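Local coordinates for protein 6'''-hydroxyparomomycin C oxidase (Microbacterium trichothecenolyticum, PDB 7DVE) that oxidises the C3 hydroxyl of the sugar in C-glycosides such as isoorientin and mangiferin, using FAD and passing the electrons to oxygen to give hydrogen peroxide, at residues A25-L28 with S29-A32; E156-L160 with L161-T165; A410-D413 with R414-E418. All coordinates share one frame; numbering follows the deposited sequence.

Interaction 1: residues A25-L28 with S29-A32; sequences ARIL and SERA
Arg26 and Glu30 form a salt bridge one helical turn apart. Arg26 NE lies 2.7 Å from Glu30 OE2, close to the guanidinium plane at its edge. The N-H of NE does not point straight at the oxygen, so the hydrogen bond within this bridge is weak. The guanidinium and carboxylate planes stand 72° apart, which rules out a flat two-pronged pairing. Arg26 turns toward Glu30 because its chain bends at chi2 (-114°). Glu30 OE2 also holds Arg159, and Arg26 NH1 bonds to the carbonyl of Val218. Without the Glu30 carboxylate, as with an alanine here, the charges of Arg26 and Arg159 would probably be left close together with no shared mate.

Among the polar backbone contacts, Ala25 O takes two bonds from Ser29. Ser29 N donates at 2.9 Å, and Ser29 OG donates to Ala25 O at 2.8 Å. The two donors come from opposite faces of the carbonyl plane. OG sits anti to its own carbonyl carbon (chi1 -57°), which folds it back over the preceding turn. Arg31 N to Ile27 O is nearly straight. Ala32 N still reaches Leu28 O, although Ala32 has left helical geometry.

The apolar contact is small. Leu28 CD2 lies 4.0 Å from Ala32 CB, and Leu28 also packs on Ile504 and Ala505 of helix 490-510.

This is the C-terminal end of the helix in the beta-alpha-beta unit 12-15, 19-31, 37-40, consistent with the Rossmann-type FAD-binding fold of GMC oxidoreductases.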
loop_
_atom_site.group_PDB
_atom_site.type_symbol
_atom_site.label_atom_id
_atom_site.label_comp_id
_atom_site.label_asym_id
_atom_site.label_seq_id
_atom_site.Cartn_x
_atom_site.Cartn_y
_atom_site.Cartn_z
ATOM N N ALA A 25 -14.370 0.447 6.873
ATOM C CA ALA A 25 -15.752 0.547 6.398
ATOM C C ALA A 25 -16.391 -0.829 6.252
ATOM O O ALA A 25 -17.520 -1.056 6.709
ATOM C CB ALA A 25 -15.814 1.300 5.068
ATOM N N ARG A 26 -15.680 -1.773 5.636
ATOM C CA ARG A 26 -16.289 -3.078 5.393
ATOM C C ARG A 26 -16.485 -3.860 6.687
ATOM O O ARG A 26 -17.528 -4.509 6.877
ATOM C CB ARG A 26 -15.461 -3.891 4.406
ATOM C CG ARG A 26 -16.319 -4.972 3.703
ATOM C CD ARG A 26 -15.858 -6.353 4.094
ATOM N NE ARG A 26 -16.475 -7.436 3.342
ATOM C CZ ARG A 26 -16.086 -7.823 2.136
ATOM N NH1 ARG A 26 -15.249 -7.101 1.416
ATOM N NH2 ARG A 26 -16.561 -8.956 1.635
ATOM N N ILE A 27 -15.505 -3.817 7.597
ATOM C CA ILE A 27 -15.665 -4.594 8.819
ATOM C C ILE A 27 -16.763 -4.012 9.677
ATOM O O ILE A 27 -17.473 -4.752 10.363
ATOM C CB ILE A 27 -14.352 -4.709 9.606
ATOM C CG1 ILE A 27 -13.290 -5.389 8.750
ATOM C CG2 ILE A 27 -14.591 -5.506 10.908
ATOM C CD1 ILE A 27 -13.497 -6.904 8.685
ATOM N N LEU A 28 -16.950 -2.693 9.653
ATOM C CA LEU A 28 -18.066 -2.155 10.418
ATOM C C LEU A 28 -19.397 -2.381 9.709
ATOM O O LEU A 28 -20.421 -2.538 10.380
ATOM C CB LEU A 28 -17.839 -0.667 10.731
ATOM C CG LEU A 28 -16.635 -0.383 11.648
ATOM C CD1 LEU A 28 -16.186 1.077 11.630
ATOM C CD2 LEU A 28 -16.915 -0.857 13.084
ATOM N N SER A 29 -19.419 -2.438 8.371
ATOM C CA SER A 29 -20.666 -2.817 7.703
ATOM C C SER A 29 -21.042 -4.264 8.004
ATOM O O SER A 29 -22.233 -4.606 8.007
ATOM C CB SER A 29 -20.563 -2.599 6.193
ATOM O OG SER A 29 -20.239 -1.249 5.894
ATOM N N GLU A 30 -20.052 -5.115 8.286
ATOM C CA GLU A 30 -20.333 -6.497 8.681
ATOM C C GLU A 30 -20.733 -6.591 10.159
ATOM O O GLU A 30 -21.853 -6.997 10.483
ATOM C CB GLU A 30 -19.121 -7.396 8.381
ATOM C CG GLU A 30 -18.936 -7.802 6.891
ATOM C CD GLU A 30 -17.559 -8.432 6.604
ATOM O OE1 GLU A 30 -16.696 -8.441 7.509
ATOM O OE2 GLU A 30 -17.328 -8.910 5.468
ATOM N N ARG A 31 -19.837 -6.232 11.078
ATOM C CA ARG A 31 -20.095 -6.448 12.506
ATOM C C ARG A 31 -20.885 -5.328 13.187
ATOM O O ARG A 31 -21.297 -5.505 14.338
ATOM C CB ARG A 31 -18.774 -6.642 13.270
ATOM C CG ARG A 31 -17.959 -7.843 12.802
ATOM C CD ARG A 31 -16.924 -8.254 13.832
ATOM N NE ARG A 31 -16.252 -9.494 13.461
ATOM C CZ ARG A 31 -15.519 -10.229 14.288
ATOM N NH1 ARG A 31 -15.344 -9.879 15.551
ATOM N NH2 ARG A 31 -14.935 -11.332 13.831
ATOM N N ALA A 32 -21.102 -4.186 12.540
ATOM C CA ALA A 32 -21.711 -3.029 13.205
ATOM C C ALA A 32 -22.664 -2.323 12.247
ATOM O O ALA A 32 -22.588 -1.112 12.033
ATOM C CB ALA A 32 -20.634 -2.066 13.711
#

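Interaction 2: residues E156-L160 with L161-T165; sequences EGERL and LGVTT
A Schellman motif closes helix 149-161 here, where Val163 folds back on Glu158 and the chain turns toward strand 163-164. Gly162 has positive phi (58°), which glycine adopts readily. Val163 N bonds to Glu158 O at 3.0 Å. That bond is nearly straight, at 172°, and lies in the carbonyl plane. Gly162 N makes a weak bond to Arg159 O. One residue earlier, Leu161 N keeps the regular helical bond to Gly157 O.

The apolar part of the cap joins Val163 and Glu158. Val163 CB lies 4.0 Å from Glu158 CB, and the two side chains cross at a slant. Val163 CG2 also approaches Glu158 CA. Of the Glu158 side chain, CB and CG take part; its carboxylate is salt-bridged to Arg134. Leu161 stays beside the last turn: its CB, CG and CD1 each lie about 3.6 Å from Gly157 O.

Arg159 faces back along the helix to Glu156. It grips the carboxylate side-on, with NE 2.6 Å from Glu156 OE1 and NH2 2.7 Å from Glu156 OE2. Both oxygens are met on their syn sides and lie in the guanidinium plane, though the nitrogens stand well out of the carboxylate plane. The paired bonds should restrict rotation of the guanidinium. Leu160 CD2 sits over the centre of one of its faces, 3.9 Å above the plane.

Leu160 packs on Thr23 of helix 19-31 and on Val498 of helix 490-510. Leu161 rests on Leu491, Trp128 and Cys132, near the FAD-binding Thr490. Beyond the cap, Val163 packs on Pro199, and Thr164 pairs by backbone with Leu200 of strand 196-204.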
loop_
_atom_site.group_PDB
_atom_site.type_symbol
_atom_site.label_atom_id
_atom_site.label_comp_id
_atom_site.label_asym_id
_atom_site.label_seq_id
_atom_site.Cartn_x
_atom_site.Cartn_y
_atom_site.Cartn_z
ATOM N N GLU A 156 -8.200 -12.870 7.271
ATOM C CA GLU A 156 -9.272 -11.908 7.042
ATOM C C GLU A 156 -8.887 -10.859 5.991
ATOM O O GLU A 156 -9.714 -10.482 5.154
ATOM C CB GLU A 156 -9.663 -11.262 8.364
ATOM C CG GLU A 156 -10.655 -12.109 9.118
ATOM C CD GLU A 156 -12.009 -12.142 8.448
ATOM O OE1 GLU A 156 -12.247 -13.013 7.565
ATOM O OE2 GLU A 156 -12.842 -11.289 8.829
ATOM N N GLY A 157 -7.637 -10.390 5.996
ATOM C CA GLY A 157 -7.222 -9.430 4.978
ATOM C C GLY A 157 -7.200 -10.023 3.578
ATOM O O GLY A 157 -7.565 -9.354 2.602
ATOM N N GLU A 158 -6.746 -11.275 3.454
ATOM C CA GLU A 158 -6.836 -11.990 2.174
ATOM C C GLU A 158 -8.285 -12.134 1.710
ATOM O O GLU A 158 -8.575 -12.060 0.511
ATOM C CB GLU A 158 -6.184 -13.363 2.301
ATOM C CG GLU A 158 -4.669 -13.264 2.392
ATOM C CD GLU A 158 -4.043 -14.402 3.174
ATOM O OE1 GLU A 158 -4.776 -15.330 3.601
ATOM O OE2 GLU A 158 -2.807 -14.373 3.353
ATOM N N ARG A 159 -9.215 -12.324 2.644
ATOM C CA ARG A 159 -10.628 -12.318 2.259
ATOM C C ARG A 159 -11.076 -10.929 1.796
ATOM O O ARG A 159 -11.822 -10.794 0.816
ATOM C CB ARG A 159 -11.482 -12.798 3.419
ATOM C CG ARG A 159 -12.950 -12.470 3.302
ATOM C CD ARG A 159 -13.706 -13.030 4.492
ATOM N NE ARG A 159 -13.730 -12.114 5.634
ATOM C CZ ARG A 159 -14.647 -11.171 5.825
ATOM N NH1 ARG A 159 -15.585 -10.926 4.924
ATOM N NH2 ARG A 159 -14.638 -10.473 6.960
ATOM N N LEU A 160 -10.626 -9.880 2.485
ATOM C CA LEU A 160 -11.064 -8.540 2.112
ATOM C C LEU A 160 -10.566 -8.178 0.717
ATOM O O LEU A 160 -11.278 -7.534 -0.062
ATOM C CB LEU A 160 -10.593 -7.519 3.142
ATOM C CG LEU A 160 -11.232 -7.586 4.533
ATOM C CD1 LEU A 160 -11.050 -6.266 5.245
ATOM C CD2 LEU A 160 -12.713 -7.943 4.485
ATOM N N LEU A 161 -9.358 -8.607 0.372
ATOM C CA LEU A 161 -8.754 -8.242 -0.894
ATOM C C LEU A 161 -9.016 -9.260 -1.993
ATOM O O LEU A 161 -8.623 -9.016 -3.133
ATOM C CB LEU A 161 -7.235 -8.034 -0.706
ATOM C CG LEU A 161 -6.776 -6.845 0.170
ATOM C CD1 LEU A 161 -5.416 -7.108 0.847
ATOM C CD2 LEU A 161 -6.703 -5.557 -0.627
ATOM N N GLY A 162 -9.691 -10.372 -1.697
ATOM C CA GLY A 162 -9.952 -11.410 -2.685
ATOM C C GLY A 162 -8.651 -11.930 -3.259
ATOM O O GLY A 162 -8.477 -11.998 -4.482
ATOM N N VAL A 163 -7.720 -12.268 -2.369
ATOM C CA VAL A 163 -6.358 -12.627 -2.760
ATOM C C VAL A 163 -6.345 -14.048 -3.287
ATOM O O VAL A 163 -6.911 -14.948 -2.667
ATOM C CB VAL A 163 -5.398 -12.500 -1.572
ATOM C CG1 VAL A 163 -4.152 -13.359 -1.833
ATOM C CG2 VAL A 163 -5.035 -11.057 -1.346
ATOM N N THR A 164 -5.681 -14.267 -4.415
ATOM C CA THR A 164 -5.592 -15.614 -4.954
ATOM C C THR A 164 -4.211 -15.847 -5.529
ATOM O O THR A 164 -3.542 -14.909 -5.985
ATOM C CB THR A 164 -6.636 -15.862 -6.041
ATOM O OG1 THR A 164 -6.403 -17.152 -6.624
ATOM C CG2 THR A 164 -6.507 -14.792 -7.121
ATOM N N THR A 165 -3.790 -17.114 -5.517
ATOM C CA THR A 165 -2.516 -17.519 -6.108
ATOM C C THR A 165 -2.665 -18.129 -7.502
ATOM O O THR A 165 -1.656 -18.322 -8.181
ATOM C CB THR A 165 -1.816 -18.545 -5.200
ATOM O OG1 THR A 165 -2.643 -19.718 -5.093
ATOM C CG2 THR A 165 -1.555 -17.986 -3.801
#

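Interaction 3: residues A410-D413 with R414-E418; sequences ATID and RAKAE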
loop_
_atom_site.group_PDB
_atom_site.type_symbol
_atom_site.label_atom_id
_atom_site.label_comp_id
_atom_site.label_asym_id
_atom_site.label_seq_id
_atom_site.Cartn_x
_atom_site.Cartn_y
_atom_site.Cartn_z
ATOM N N ALA A 410 25.203 -2.613 3.218
ATOM C CA ALA A 410 25.575 -4.025 3.190
ATOM C C ALA A 410 24.422 -4.899 2.696
ATOM O O ALA A 410 24.613 -5.783 1.842
ATOM C CB ALA A 410 26.041 -4.455 4.593
ATOM N N THR A 411 23.207 -4.676 3.210
ATOM C CA THR A 411 22.096 -5.529 2.761
ATOM C C THR A 411 21.703 -5.233 1.315
ATOM O O THR A 411 21.278 -6.146 0.592
ATOM C CB THR A 411 20.873 -5.403 3.683
ATOM O OG1 THR A 411 19.959 -6.457 3.380
ATOM C CG2 THR A 411 20.126 -4.106 3.459
ATOM N N ILE A 412 21.853 -3.987 0.869
ATOM C CA ILE A 412 21.574 -3.655 -0.523
ATOM C C ILE A 412 22.565 -4.357 -1.454
ATOM O O ILE A 412 22.186 -4.891 -2.505
ATOM C CB ILE A 412 21.587 -2.119 -0.694
ATOM C CG1 ILE A 412 20.350 -1.514 -0.007
ATOM C CG2 ILE A 412 21.690 -1.715 -2.172
ATOM C CD1 ILE A 412 20.324 -0.010 -0.013
ATOM N N ASP A 413 23.848 -4.381 -1.082
ATOM C CA ASP A 413 24.835 -5.100 -1.886
ATOM C C ASP A 413 24.498 -6.583 -1.984
ATOM O O ASP A 413 24.582 -7.189 -3.069
ATOM C CB ASP A 413 26.225 -4.881 -1.291
ATOM C CG ASP A 413 26.755 -3.466 -1.557
ATOM O OD1 ASP A 413 26.100 -2.710 -2.307
ATOM O OD2 ASP A 413 27.817 -3.095 -1.011
ATOM N N ARG A 414 24.099 -7.182 -0.858
ATOM C CA ARG A 414 23.596 -8.553 -0.900
ATOM C C ARG A 414 22.449 -8.686 -1.897
ATOM O O ARG A 414 22.445 -9.585 -2.750
ATOM C CB ARG A 414 23.164 -9.000 0.505
ATOM C CG ARG A 414 24.316 -9.266 1.463
ATOM C CD ARG A 414 23.841 -9.882 2.797
ATOM N NE ARG A 414 23.326 -11.239 2.648
ATOM C CZ ARG A 414 22.650 -11.897 3.584
ATOM N NH1 ARG A 414 22.360 -11.342 4.752
ATOM N NH2 ARG A 414 22.260 -13.147 3.346
ATOM N N ALA A 415 21.457 -7.808 -1.802
ATOM C CA ALA A 415 20.313 -7.909 -2.702
ATOM C C ALA A 415 20.744 -7.839 -4.170
ATOM O O ALA A 415 20.187 -8.538 -5.021
ATOM C CB ALA A 415 19.294 -6.819 -2.369
ATOM N N LYS A 416 21.751 -7.021 -4.485
ATOM C CA LYS A 416 22.219 -6.934 -5.873
ATOM C C LYS A 416 22.790 -8.271 -6.371
ATOM O O LYS A 416 22.426 -8.766 -7.462
ATOM C CB LYS A 416 23.244 -5.813 -5.992
ATOM C CG LYS A 416 22.626 -4.463 -5.664
ATOM C CD LYS A 416 23.696 -3.415 -5.482
ATOM C CE LYS A 416 24.405 -3.191 -6.795
ATOM N NZ LYS A 416 25.173 -1.955 -6.719
ATOM N N ALA A 417 23.652 -8.896 -5.557
ATOM C CA ALA A 417 24.188 -10.195 -5.968
ATOM C C ALA A 417 23.086 -11.254 -6.071
ATOM O O ALA A 417 23.081 -12.075 -7.006
ATOM C CB ALA A 417 25.290 -10.643 -5.008
ATOM N N GLU A 418 22.112 -11.226 -5.160
ATOM C CA GLU A 418 21.065 -12.251 -5.229
ATOM C C GLU A 418 20.131 -12.039 -6.416
ATOM O O GLU A 418 19.649 -13.019 -7.004
ATOM C CB GLU A 418 20.251 -12.325 -3.932
ATOM C CG GLU A 418 19.051 -13.342 -3.995
ATOM C CD GLU A 418 19.477 -14.823 -4.060
ATOM O OE1 GLU A 418 20.693 -15.101 -4.141
ATOM O OE2 GLU A 418 18.591 -15.721 -4.030
#
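Ile412 and Lys416 meet one turn apart on helix 406-424, beside a line of backbone bonds. Four helical bonds join the two segments in regular order. Ala415 N to Thr411 O and Lys416 N to Ile412 O are each 2.9 Å long. Arg414 N to Ala410 O and Ala417 N to Asp413 O are somewhat longer, but both are nearly straight.

The tightly packed side holds Thr411, Ile412 and Ala415. All three touch Cys373 of strand 366-373, and Thr411 and Ala415 also meet Phe341 of strand 341-347. Ala415 CB lies 3.5 Å from Ile412 O. Its small size is consistent with close packing against the strands. Lys416 borders this side with its aliphatic chain. Its CG is 3.2 Å from Ile412 O, and its CD is 4.2 Å from Ile412 CG2.

The exposed side carries Ala410, Asp413, Arg414 and Ala417. Asp413 and Lys416 lie side by side and point the same way. Lys416 CD is 4.0 Å from Asp413 OD1, but NZ stays 4.6 Å from that oxygen, beyond a salt bridge. Arg414 touches the preceding turn with its CG, 3.5 Å from Ala410 O. Beyond CG the chain leaves this turn, and NH2 bonds to the carbonyl of Asp338.

The chemistry is thus that of an amphipathic helix laid on a sheet. Main-chain bonds and small or apolar groups carry the contact. The charges at its surface either find partners outside these turns, as Arg414 does, or approach each other loosely, as Asp413 and Lys416 do; that pair probably adds only a modest electrostatic attraction.

How the interactions relate
From the N terminus the three contacts follow in series, and none nests in or crosses another. Each links neighbouring turns and closes no long loop. Interaction 1 ends helix 19-31 of the beta-alpha-beta unit that probably belongs to the FAD-binding Rossmann-type fold. Interaction 2 ends helix 149-161 and leads into strand 163-164 of the antiparallel sheet. Though far apart in sequence, these two touch. A salt bridge joins Glu30 OE2 to Arg159 NH1 at 2.7 Å, and Arg26 CD packs on Leu160 CD2, tying the two helices together. Interaction 3 stands apart on helix 406-424. Its centre lies about 43 Å from that of interaction 1, on the opposite side of the chain's centre.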